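Side-chain contacts in phosphoribosylformylglycinamidine cyclo-ligase (Thermus thermophilus HB8, PDB 5AVM), which probably catalyses the ATP-dependent ring closure of formylglycinamidine ribonucleotide to 5-aminoimidazole ribonucleotide, a step of de novo purine biosynthesis: residues K66-L71 against L192-V197; L83-V88 against R127-P132; H243-G246 against E251-P254; V265-W270 against I285-M290. All coordinates share one frame; numbering follows the deposited sequence.

Interaction 1 of 4, residues K66-L71 against L192-V197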
loop_
_atom_site.group_PDB
_atom_site.type_symbol
_atom_site.label_atom_id
_atom_site.label_comp_id
_atom_site.label_asym_id
_atom_site.label_seq_id
_atom_site.Cartn_x
_atom_site.Cartn_y
_atom_site.Cartn_z
ATOM N N LYS B 66 9.186 -1.746 14.031
ATOM C CA LYS B 66 8.826 -1.010 15.242
ATOM C C LYS B 66 7.528 -1.593 15.770
ATOM O O LYS B 66 7.270 -1.572 16.970
ATOM C CB LYS B 66 8.611 0.476 14.946
ATOM C CG LYS B 66 8.243 1.302 16.173
ATOM C CD LYS B 66 8.359 2.791 15.877
ATOM C CE LYS B 66 8.247 3.635 17.142
ATOM N NZ LYS B 66 8.604 5.063 16.861
ATOM N N THR B 67 6.717 -2.114 14.849
ATOM C CA THR B 67 5.426 -2.708 15.167
ATOM C C THR B 67 5.549 -3.851 16.163
ATOM O O THR B 67 4.738 -3.974 17.079
ATOM C CB THR B 67 4.730 -3.230 13.897
ATOM O OG1 THR B 67 4.525 -2.146 12.981
ATOM C CG2 THR B 67 3.389 -3.840 14.245
ATOM N N LEU B 68 6.562 -4.691 15.988
ATOM C CA LEU B 68 6.761 -5.813 16.897
ATOM C C LEU B 68 7.141 -5.286 18.281
ATOM O O LEU B 68 6.680 -5.807 19.299
ATOM C CB LEU B 68 7.840 -6.740 16.343
ATOM C CG LEU B 68 7.442 -7.292 14.973
ATOM C CD1 LEU B 68 8.569 -8.118 14.383
ATOM C CD2 LEU B 68 6.176 -8.122 15.121
ATOM N N LEU B 69 7.962 -4.237 18.317
ATOM C CA LEU B 69 8.368 -3.642 19.584
ATOM C C LEU B 69 7.150 -3.116 20.347
ATOM O O LEU B 69 7.048 -3.279 21.567
ATOM C CB LEU B 69 9.349 -2.490 19.346
ATOM C CG LEU B 69 9.848 -1.756 20.600
ATOM C CD1 LEU B 69 10.642 -2.716 21.485
ATOM C CD2 LEU B 69 10.711 -0.574 20.193
ATOM N N ALA B 70 6.230 -2.488 19.615
ATOM C CA ALA B 70 5.014 -1.915 20.196
ATOM C C ALA B 70 4.063 -2.971 20.751
ATOM O O ALA B 70 3.516 -2.812 21.845
ATOM C CB ALA B 70 4.292 -1.063 19.154
ATOM N N LEU B 71 3.849 -4.040 19.996
ATOM C CA LEU B 71 2.956 -5.095 20.452
ATOM C C LEU B 71 3.507 -5.675 21.751
ATOM O O LEU B 71 2.794 -5.769 22.753
ATOM C CB LEU B 71 2.837 -6.191 19.388
ATOM C CG LEU B 71 2.084 -5.854 18.098
ATOM C CD1 LEU B 71 2.363 -6.927 17.067
ATOM C CD2 LEU B 71 0.593 -5.732 18.374
ATOM N N LEU B 192 17.436 -3.576 14.776
ATOM C CA LEU B 192 18.684 -3.494 15.517
ATOM C C LEU B 192 18.277 -3.236 16.960
ATOM O O LEU B 192 18.774 -3.886 17.880
ATOM C CB LEU B 192 19.551 -2.346 14.973
ATOM C CG LEU B 192 20.941 -2.098 15.577
ATOM C CD1 LEU B 192 21.621 -3.418 15.924
ATOM C CD2 LEU B 192 21.789 -1.315 14.591
ATOM N N ILE B 193 17.342 -2.305 17.137
ATOM C CA ILE B 193 16.825 -1.932 18.454
ATOM C C ILE B 193 16.257 -3.108 19.252
ATOM O O ILE B 193 16.623 -3.306 20.407
ATOM C CB ILE B 193 15.727 -0.842 18.326
ATOM C CG1 ILE B 193 16.367 0.499 17.970
ATOM C CG2 ILE B 193 14.932 -0.736 19.606
ATOM C CD1 ILE B 193 15.371 1.565 17.558
ATOM N N ARG B 194 15.362 -3.884 18.648
ATOM C CA ARG B 194 14.760 -5.013 19.350
ATOM C C ARG B 194 15.802 -6.029 19.799
ATOM O O ARG B 194 15.613 -6.718 20.805
ATOM C CB ARG B 194 13.692 -5.683 18.478
ATOM C CG ARG B 194 12.429 -4.834 18.279
ATOM C CD ARG B 194 11.327 -5.617 17.576
ATOM N NE ARG B 194 10.819 -6.723 18.391
ATOM C CZ ARG B 194 10.730 -7.984 17.972
ATOM N NH1 ARG B 194 11.118 -8.308 16.744
ATOM N NH2 ARG B 194 10.253 -8.922 18.779
ATOM N N LYS B 195 16.902 -6.113 19.059
ATOM C CA LYS B 195 17.987 -7.021 19.409
ATOM C C LYS B 195 18.781 -6.449 20.579
ATOM O O LYS B 195 19.087 -7.153 21.542
ATOM C CB LYS B 195 18.936 -7.217 18.228
ATOM C CG LYS B 195 20.325 -7.703 18.644
ATOM C CD LYS B 195 21.272 -7.834 17.459
ATOM C CE LYS B 195 22.712 -8.033 17.920
ATOM N NZ LYS B 195 23.255 -6.830 18.627
ATOM N N VAL B 196 19.118 -5.166 20.481
ATOM C CA VAL B 196 19.884 -4.490 21.521
ATOM C C VAL B 196 19.162 -4.435 22.877
ATOM O O VAL B 196 19.782 -4.656 23.919
ATOM C CB VAL B 196 20.266 -3.055 21.069
ATOM C CG1 VAL B 196 20.779 -2.248 22.241
ATOM C CG2 VAL B 196 21.332 -3.124 19.995
ATOM N N VAL B 197 17.862 -4.149 22.864
ATOM C CA VAL B 197 17.094 -4.073 24.106
ATOM C C VAL B 197 16.467 -5.410 24.509
ATOM O O VAL B 197 15.794 -5.501 25.536
ATOM C CB VAL B 197 15.961 -3.017 24.015
ATOM C CG1 VAL B 197 16.549 -1.661 23.682
ATOM C CG2 VAL B 197 14.932 -3.432 22.980
#

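Interaction 2 of 4, residues L83-V88 against R127-P132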
loop_
_atom_site.group_PDB
_atom_site.type_symbol
_atom_site.label_atom_id
_atom_site.label_comp_id
_atom_site.label_asym_id
_atom_site.label_seq_id
_atom_site.Cartn_x
_atom_site.Cartn_y
_atom_site.Cartn_z
ATOM N N LEU B 83 3.045 5.809 11.191
ATOM C CA LEU B 83 2.790 5.624 9.761
ATOM C C LEU B 83 2.400 6.914 9.035
ATOM O O LEU B 83 2.994 7.279 8.020
ATOM C CB LEU B 83 1.686 4.582 9.560
ATOM C CG LEU B 83 1.303 4.304 8.108
ATOM C CD1 LEU B 83 2.548 3.985 7.288
ATOM C CD2 LEU B 83 0.317 3.158 8.072
ATOM N N VAL B 84 1.388 7.592 9.562
ATOM C CA VAL B 84 0.896 8.830 8.973
ATOM C C VAL B 84 1.982 9.900 8.913
ATOM O O VAL B 84 2.192 10.520 7.864
ATOM C CB VAL B 84 -0.329 9.345 9.762
ATOM C CG1 VAL B 84 -0.711 10.743 9.313
ATOM C CG2 VAL B 84 -1.494 8.390 9.551
ATOM N N ASN B 85 2.674 10.113 10.030
ATOM C CA ASN B 85 3.739 11.111 10.081
ATOM C C ASN B 85 4.907 10.780 9.164
ATOM O O ASN B 85 5.527 11.679 8.607
ATOM C CB ASN B 85 4.238 11.277 11.511
ATOM C CG ASN B 85 3.233 11.984 12.380
ATOM O OD1 ASN B 85 2.130 12.294 11.925
ATOM N ND2 ASN B 85 3.597 12.246 13.633
ATOM N N HIS B 86 5.214 9.495 9.015
ATOM C CA HIS B 86 6.293 9.067 8.138
ATOM C C HIS B 86 5.835 9.315 6.705
ATOM O O HIS B 86 6.621 9.706 5.844
ATOM C CB HIS B 86 6.580 7.582 8.376
ATOM C CG HIS B 86 7.696 7.023 7.546
ATOM N ND1 HIS B 86 8.511 6.006 7.994
ATOM C CD2 HIS B 86 8.089 7.283 6.277
ATOM C CE1 HIS B 86 9.354 5.660 7.037
ATOM N NE2 HIS B 86 9.117 6.419 5.984
ATOM N N SER B 87 4.544 9.098 6.463
ATOM C CA SER B 87 3.953 9.301 5.141
ATOM C C SER B 87 3.925 10.791 4.796
ATOM O O SER B 87 4.201 11.183 3.661
ATOM C CB SER B 87 2.520 8.734 5.100
ATOM O OG SER B 87 2.494 7.330 5.346
ATOM N N VAL B 88 3.580 11.616 5.778
ATOM C CA VAL B 88 3.528 13.053 5.576
ATOM C C VAL B 88 4.905 13.604 5.202
ATOM O O VAL B 88 5.020 14.435 4.304
ATOM C CB VAL B 88 3.001 13.773 6.849
ATOM C CG1 VAL B 88 3.188 15.278 6.727
ATOM C CG2 VAL B 88 1.527 13.452 7.053
ATOM N N ARG B 127 -6.735 12.957 11.508
ATOM C CA ARG B 127 -7.506 14.128 11.884
ATOM C C ARG B 127 -6.652 15.144 12.636
ATOM O O ARG B 127 -7.014 16.319 12.726
ATOM C CB ARG B 127 -8.760 13.743 12.691
ATOM C CG ARG B 127 -8.535 13.185 14.067
ATOM C CD ARG B 127 -9.876 12.917 14.772
ATOM N NE ARG B 127 -10.657 14.135 15.011
ATOM C CZ ARG B 127 -11.655 14.566 14.238
ATOM N NH1 ARG B 127 -12.015 13.884 13.154
ATOM N NH2 ARG B 127 -12.298 15.684 14.554
ATOM N N ALA B 128 -5.506 14.697 13.148
ATOM C CA ALA B 128 -4.590 15.579 13.866
ATOM C C ALA B 128 -3.941 16.531 12.867
ATOM O O ALA B 128 -3.511 17.633 13.226
ATOM C CB ALA B 128 -3.514 14.764 14.579
ATOM N N HIS B 129 -3.884 16.094 11.611
ATOM C CA HIS B 129 -3.291 16.886 10.542
ATOM C C HIS B 129 -4.348 17.408 9.578
ATOM O O HIS B 129 -4.019 18.053 8.586
ATOM C CB HIS B 129 -2.281 16.044 9.768
ATOM C CG HIS B 129 -1.081 15.655 10.571
ATOM N ND1 HIS B 129 -0.171 16.578 11.042
ATOM C CD2 HIS B 129 -0.631 14.444 10.977
ATOM C CE1 HIS B 129 0.788 15.951 11.700
ATOM N NE2 HIS B 129 0.532 14.656 11.675
ATOM N N GLY B 130 -5.613 17.127 9.874
ATOM C CA GLY B 130 -6.692 17.571 9.007
ATOM C C GLY B 130 -6.689 16.843 7.675
ATOM O O GLY B 130 -7.188 17.345 6.670
ATOM N N ILE B 131 -6.121 15.646 7.672
ATOM C CA ILE B 131 -6.036 14.845 6.465
ATOM C C ILE B 131 -7.194 13.853 6.416
ATOM O O ILE B 131 -7.382 13.060 7.347
ATOM C CB ILE B 131 -4.698 14.054 6.426
ATOM C CG1 ILE B 131 -3.523 15.027 6.498
ATOM C CG2 ILE B 131 -4.605 13.215 5.162
ATOM C CD1 ILE B 131 -2.197 14.348 6.748
ATOM N N PRO B 132 -7.997 13.895 5.339
ATOM C CA PRO B 132 -9.130 12.979 5.188
ATOM C C PRO B 132 -8.638 11.534 5.195
ATOM O O PRO B 132 -7.653 11.211 4.533
ATOM C CB PRO B 132 -9.708 13.367 3.829
ATOM C CG PRO B 132 -9.421 14.832 3.753
ATOM C CD PRO B 132 -8.009 14.918 4.276
#

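Interaction 3 of 4, residues H243-G246 against E251-P254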
loop_
_atom_site.group_PDB
_atom_site.type_symbol
_atom_site.label_atom_id
_atom_site.label_comp_id
_atom_site.label_asym_id
_atom_site.label_seq_id
_atom_site.Cartn_x
_atom_site.Cartn_y
_atom_site.Cartn_z
ATOM N N HIS B 243 14.132 13.102 3.880
ATOM C CA HIS B 243 13.513 12.546 5.064
ATOM C C HIS B 243 14.512 11.449 5.400
ATOM O O HIS B 243 14.807 10.611 4.549
ATOM C CB HIS B 243 12.156 11.940 4.735
ATOM C CG HIS B 243 11.382 11.511 5.942
ATOM N ND1 HIS B 243 10.400 10.546 5.892
ATOM C CD2 HIS B 243 11.438 11.924 7.230
ATOM C CE1 HIS B 243 9.885 10.382 7.098
ATOM N NE2 HIS B 243 10.497 11.207 7.928
ATOM N N ILE B 244 15.061 11.478 6.614
ATOM C CA ILE B 244 16.058 10.488 7.042
ATOM C C ILE B 244 15.396 9.250 7.635
ATOM O O ILE B 244 15.108 9.176 8.837
ATOM C CB ILE B 244 17.046 11.092 8.069
ATOM C CG1 ILE B 244 17.623 12.398 7.506
ATOM C CG2 ILE B 244 18.162 10.097 8.381
ATOM C CD1 ILE B 244 18.110 12.285 6.065
ATOM N N THR B 245 15.169 8.281 6.755
ATOM C CA THR B 245 14.524 7.036 7.097
ATOM C C THR B 245 15.509 5.882 6.929
ATOM O O THR B 245 16.691 6.035 7.225
ATOM C CB THR B 245 13.288 6.840 6.202
ATOM O OG1 THR B 245 13.669 6.979 4.827
ATOM C CG2 THR B 245 12.224 7.885 6.531
ATOM N N GLY B 246 15.024 4.734 6.459
ATOM C CA GLY B 246 15.887 3.580 6.279
ATOM C C GLY B 246 17.170 3.940 5.570
ATOM O O GLY B 246 17.136 4.595 4.531
ATOM N N GLU B 251 22.400 7.333 3.205
ATOM C CA GLU B 251 21.630 6.889 2.053
ATOM C C GLU B 251 20.669 7.949 1.540
ATOM O O GLU B 251 20.654 8.274 0.354
ATOM C CB GLU B 251 20.834 5.639 2.411
ATOM C CG GLU B 251 19.919 5.170 1.302
ATOM C CD GLU B 251 18.899 4.174 1.789
ATOM O OE1 GLU B 251 19.302 3.076 2.245
ATOM O OE2 GLU B 251 17.691 4.496 1.720
ATOM N N ASN B 252 19.876 8.493 2.453
ATOM C CA ASN B 252 18.860 9.480 2.122
ATOM C C ASN B 252 19.266 10.875 1.666
ATOM O O ASN B 252 18.597 11.456 0.811
ATOM C CB ASN B 252 17.895 9.574 3.294
ATOM C CG ASN B 252 17.213 8.262 3.563
ATOM O OD1 ASN B 252 16.399 7.809 2.769
ATOM N ND2 ASN B 252 17.557 7.627 4.670
ATOM N N LEU B 253 20.338 11.431 2.212
ATOM C CA LEU B 253 20.719 12.774 1.794
ATOM C C LEU B 253 21.193 12.839 0.341
ATOM O O LEU B 253 20.726 13.671 -0.427
ATOM C CB LEU B 253 21.802 13.359 2.713
ATOM C CG LEU B 253 21.522 14.738 3.341
ATOM C CD1 LEU B 253 22.842 15.323 3.807
ATOM C CD2 LEU B 253 20.857 15.701 2.351
ATOM N N PRO B 254 22.129 11.963 -0.055
ATOM C CA PRO B 254 22.613 11.996 -1.441
ATOM C C PRO B 254 21.526 11.982 -2.520
ATOM O O PRO B 254 21.778 12.373 -3.662
ATOM C CB PRO B 254 23.523 10.774 -1.510
ATOM C CG PRO B 254 24.118 10.750 -0.134
ATOM C CD PRO B 254 22.909 11.002 0.748
#

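Interaction 4 of 4, residues V265-W270 against I285-M290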
loop_
_atom_site.group_PDB
_atom_site.type_symbol
_atom_site.label_atom_id
_atom_site.label_comp_id
_atom_site.label_asym_id
_atom_site.label_seq_id
_atom_site.Cartn_x
_atom_site.Cartn_y
_atom_site.Cartn_z
ATOM N N VAL B 265 28.653 17.491 6.834
ATOM C CA VAL B 265 27.937 17.605 8.103
ATOM C C VAL B 265 28.855 17.756 9.315
ATOM O O VAL B 265 29.588 16.833 9.656
ATOM C CB VAL B 265 27.030 16.367 8.328
ATOM C CG1 VAL B 265 26.315 16.471 9.667
ATOM C CG2 VAL B 265 26.026 16.250 7.194
ATOM N N ARG B 266 28.804 18.913 9.969
ATOM C CA ARG B 266 29.630 19.156 11.151
ATOM C C ARG B 266 29.068 18.397 12.349
ATOM O O ARG B 266 27.933 18.633 12.751
ATOM C CB ARG B 266 29.664 20.647 11.493
ATOM C CG ARG B 266 30.145 21.559 10.379
ATOM C CD ARG B 266 30.361 22.963 10.930
ATOM N NE ARG B 266 29.180 23.462 11.633
ATOM C CZ ARG B 266 28.137 24.036 11.038
ATOM N NH1 ARG B 266 28.126 24.191 9.718
ATOM N NH2 ARG B 266 27.105 24.451 11.763
ATOM N N ARG B 267 29.863 17.496 12.921
ATOM C CA ARG B 267 29.428 16.704 14.073
ATOM C C ARG B 267 29.146 17.614 15.265
ATOM O O ARG B 267 29.917 18.529 15.551
ATOM C CB ARG B 267 30.510 15.697 14.474
ATOM C CG ARG B 267 31.405 15.246 13.339
ATOM C CD ARG B 267 32.574 14.432 13.857
ATOM N NE ARG B 267 32.175 13.082 14.232
ATOM C CZ ARG B 267 32.594 11.993 13.599
ATOM N NH1 ARG B 267 33.423 12.106 12.568
ATOM N NH2 ARG B 267 32.188 10.796 13.994
ATOM N N GLY B 268 28.041 17.361 15.960
ATOM C CA GLY B 268 27.694 18.169 17.116
ATOM C C GLY B 268 26.994 19.480 16.810
ATOM O O GLY B 268 26.847 20.323 17.698
ATOM N N SER B 269 26.560 19.664 15.565
ATOM C CA SER B 269 25.870 20.891 15.180
ATOM C C SER B 269 24.372 20.766 15.416
ATOM O O SER B 269 23.610 21.701 15.157
ATOM C CB SER B 269 26.145 21.233 13.709
ATOM O OG SER B 269 25.879 20.136 12.858
ATOM N N TRP B 270 23.960 19.610 15.928
ATOM C CA TRP B 270 22.555 19.351 16.209
ATOM C C TRP B 270 22.412 18.403 17.398
ATOM O O TRP B 270 23.305 17.594 17.676
ATOM C CB TRP B 270 21.876 18.745 14.970
ATOM C CG TRP B 270 22.116 17.272 14.799
ATOM C CD1 TRP B 270 21.354 16.257 15.300
ATOM C CD2 TRP B 270 23.216 16.651 14.124
ATOM N NE1 TRP B 270 21.910 15.044 14.983
ATOM C CE2 TRP B 270 23.056 15.254 14.262
ATOM C CE3 TRP B 270 24.327 17.137 13.421
ATOM C CZ2 TRP B 270 23.961 14.337 13.725
ATOM C CZ3 TRP B 270 25.230 16.222 12.885
ATOM C CH2 TRP B 270 25.038 14.837 13.041
ATOM N N ILE B 285 27.273 -0.815 19.548
ATOM C CA ILE B 285 27.136 -0.522 18.128
ATOM C C ILE B 285 28.101 0.572 17.678
ATOM O O ILE B 285 28.121 1.669 18.241
ATOM C CB ILE B 285 25.681 -0.093 17.816
ATOM C CG1 ILE B 285 24.720 -1.204 18.250
ATOM C CG2 ILE B 285 25.523 0.205 16.339
ATOM C CD1 ILE B 285 23.287 -0.764 18.374
ATOM N N PRO B 286 28.928 0.273 16.663
ATOM C CA PRO B 286 29.909 1.222 16.118
ATOM C C PRO B 286 29.232 2.475 15.550
ATOM O O PRO B 286 28.080 2.421 15.115
ATOM C CB PRO B 286 30.609 0.406 15.030
ATOM C CG PRO B 286 30.509 -1.004 15.545
ATOM C CD PRO B 286 29.090 -1.058 16.052
ATOM N N GLU B 287 29.949 3.595 15.548
ATOM C CA GLU B 287 29.402 4.850 15.032
ATOM C C GLU B 287 29.070 4.755 13.540
ATOM O O GLU B 287 28.011 5.203 13.110
ATOM C CB GLU B 287 30.391 6.002 15.251
ATOM C CG GLU B 287 29.737 7.378 15.271
ATOM C CD GLU B 287 30.642 8.483 14.759
ATOM O OE1 GLU B 287 30.299 9.666 14.964
ATOM O OE2 GLU B 287 31.683 8.183 14.142
ATOM N N GLU B 288 29.982 4.177 12.759
ATOM C CA GLU B 288 29.794 4.021 11.314
ATOM C C GLU B 288 28.486 3.299 11.012
ATOM O O GLU B 288 27.868 3.507 9.966
ATOM C CB GLU B 288 30.964 3.237 10.710
ATOM C CG GLU B 288 32.312 3.948 10.789
ATOM C CD GLU B 288 32.426 5.117 9.819
ATOM O OE1 GLU B 288 31.581 6.041 9.882
ATOM O OE2 GLU B 288 33.364 5.112 8.993
ATOM N N GLU B 289 28.079 2.446 11.943
ATOM C CA GLU B 289 26.849 1.683 11.818
ATOM C C GLU B 289 25.656 2.443 12.388
ATOM O O GLU B 289 24.528 2.252 11.949
ATOM C CB GLU B 289 27.009 0.341 12.529
ATOM C CG GLU B 289 25.710 -0.324 12.920
ATOM C CD GLU B 289 25.928 -1.750 13.358
ATOM O OE1 GLU B 289 26.920 -2.002 14.078
ATOM O OE2 GLU B 289 25.105 -2.614 12.985
ATOM N N MET B 290 25.904 3.301 13.371
ATOM C CA MET B 290 24.833 4.087 13.972
ATOM C C MET B 290 24.207 5.042 12.958
ATOM O O MET B 290 22.983 5.207 12.924
ATOM C CB MET B 290 25.358 4.895 15.164
ATOM C CG MET B 290 25.565 4.087 16.429
ATOM S SD MET B 290 24.106 3.157 16.915
ATOM C CE MET B 290 23.187 4.372 17.837
#

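Interaction 1 of 4, residues K66-L71 against L192-V197
The guanidinium group of Arg194 lays one face on Leu68, whose CB sits 3.4 Å above the plane and over its centre, while the backbone N of Leu69 meets the group obliquely. The polar rim has a different partner: NE forms a salt bridge with Glu72, so the same flat group is gripped by charge and covered by hydrocarbon. Such stacking is a good example of how a helix-helix contact accommodates an arginine. Here the pair consists of helix 66-72, from the N-terminal family region of AIR synthase, and helix 190-196, from the C-terminal one. The axes of their short segments approach to 9.9 Å at 39°, a spacing filled largely by the arginine side chain. Arg194 leaves its helix with CG anti to the carbonyl carbon (chi1 -70°) and bends at chi3, which turns the guanidinium across the Leu68 side chain. CD1 of Leu68 covers the same face further out, 3.5 Å from Arg194 NH1. Closer to the backbone, the methylene part of the arginine runs alongside the opposing helix, its CD 3.7 Å from Leu69 N and its CG 4.0 Å from Leu69 CB. Leu217 of helix 213-218 touches both Leu69 and Ile193, extending the apolar part of the joint, and Gly143 of the second subunit packs on Leu68. Between the two helices themselves, a looser methyl-to-methyl contact completes the joint, Leu69 CD2 lying 4.3 Å from Ile193 CG2.

Interaction 2 of 4, residues L83-V88 against R127-P132
Asn85 and His129 mark the nearest approach of the two backbones, yet their CA atoms remain 9.1 Å apart, a gap for side chains to span. The imidazole does most of the spanning: His129 NE2 donates to Asn85 OD1 at 2.9 Å, with an N-H...O angle of 149°. The amide and ring planes stand 69° apart, and the oxygen lies at the ring edge, slightly out of the imidazole plane, while the nitrogen is tilted from the carbonyl plane. The other half of the amide is also engaged, ND2 bonding to the carbonyl oxygen of His221; both ends together fix which way the group is turned. Val84 CG1 slips past the imidazole obliquely, 4.1 Å from His129 CD2. His129 lies near the end of helix 112-129, which a Schellman motif terminates: Gly130, with positive phi, is the C-prime residue, Ile131 N turns back to Cys126 O, and a weak bond joins Gly130 N to Arg127 O. This reversal brings Ile131 round to face helix 79-92. Its CG1 is anti to the carbonyl carbon (chi1 -58°), directing CD1 to within 3.8 Å of Val88 CG2. Leu156 of strand 150-161 lies against both Val88 and Ile131.

Interaction 3 of 4, residues H243-G246 against E251-P254
Hydrogen bonding across this strand-loop-helix connection centres on one amide, that of Asn252, which faces the carbonyls of the loop leaving strand 240-243. Its ND2 donates to Gly246 O at 3.1 Å with an N-H...O angle of 147°, approaching from above the carbonyl plane. A second, weak bond of the same length joins ND2 to Thr245 O and is strongly bent, at 122°. ND2 also bonds to Gly248 O, in the first turn of its own helix. With CG anti to the carbonyl carbon (chi1 -61°), the asparagine turns back towards the loop that precedes helix 248-252.

Van der Waals contacts back up this grip. Asn252 CB rests 3.5 Å from His243 O and 3.9 Å from Ile244 CD1, and Ile244 packs in turn on Leu298 and Val301 of strand 298-304. The CB of His243 is directed away from the helix; its ring bonds to His221 and Asp90 and carries Thr245 CG2 over one face.

Electrostatics is the less comfortable part. Glu251 OE2 lies 2.9 Å from Gly246 O, two acceptors side by side, though the carboxylate also forms a salt bridge with Arg255. Three carbonyl oxygens near ND2 are consistent with the modelled amide, although the donor Thr245 N also lies 3.2 Å from ND2, and the arginine may offset part of the cost of setting a carboxylate against a carbonyl.

Interaction 4 of 4, residues V265-W270 against I285-M290
Arg267 presents the edge of its guanidinium to the carboxylate of Glu287, NH2 being the nitrogen that overlaps it in a surface salt bridge. The flat groups come from opposite directions and are nearly coplanar, 21° apart. NH2 is modelled only 2.4 Å from Glu287 OE1; that is too short to be taken literally, and the details are doubtful, though opposite charges are brought together; both residues also touch a crystal neighbour. Such pairs illustrate how long side chains join backbones that hardly approach: the CA atoms of Arg267 and Glu287 are 11.9 Å apart. Arg267 occupies the second position of a type II beta turn from Arg266 to Ser269, followed by Gly268 with its positive phi. Ser269 reinforces the turn, its OG bonding to Arg266 O at 2.5 Å in the carbonyl plane. On the other side Pro286 takes the N-cap position, so Glu287 begins helix 287-293. Both partners also touch Leu332 of strand 330-332, which lies beside the ion pair. The turn follows strand 261-265, with Trp270 packed on Phe319 and Val321 of strand 319-326, while Glu289, within helix 287-293, touches Leu192 of helix 190-196.

Followed from the N terminus, the chain first enters interaction 1, which closes a long loop by bringing helix 66-72 of the N-terminal family region against helix 190-196 of the C-terminal one. Interaction 2 is nested within that loop and ties helix 79-92 to the end of helix 112-129. Interactions 3 and 4 follow in series, without crossing, each closing a short local loop in the C-terminal region. Two further touches join the set: Thr245 of interaction 3 packs on His86 of interaction 2, again spanning the two family regions, and Ile285 of interaction 4 packs on Val196 of interaction 1. Interactions 2 and 4 lie on opposite sides of the chain's centre.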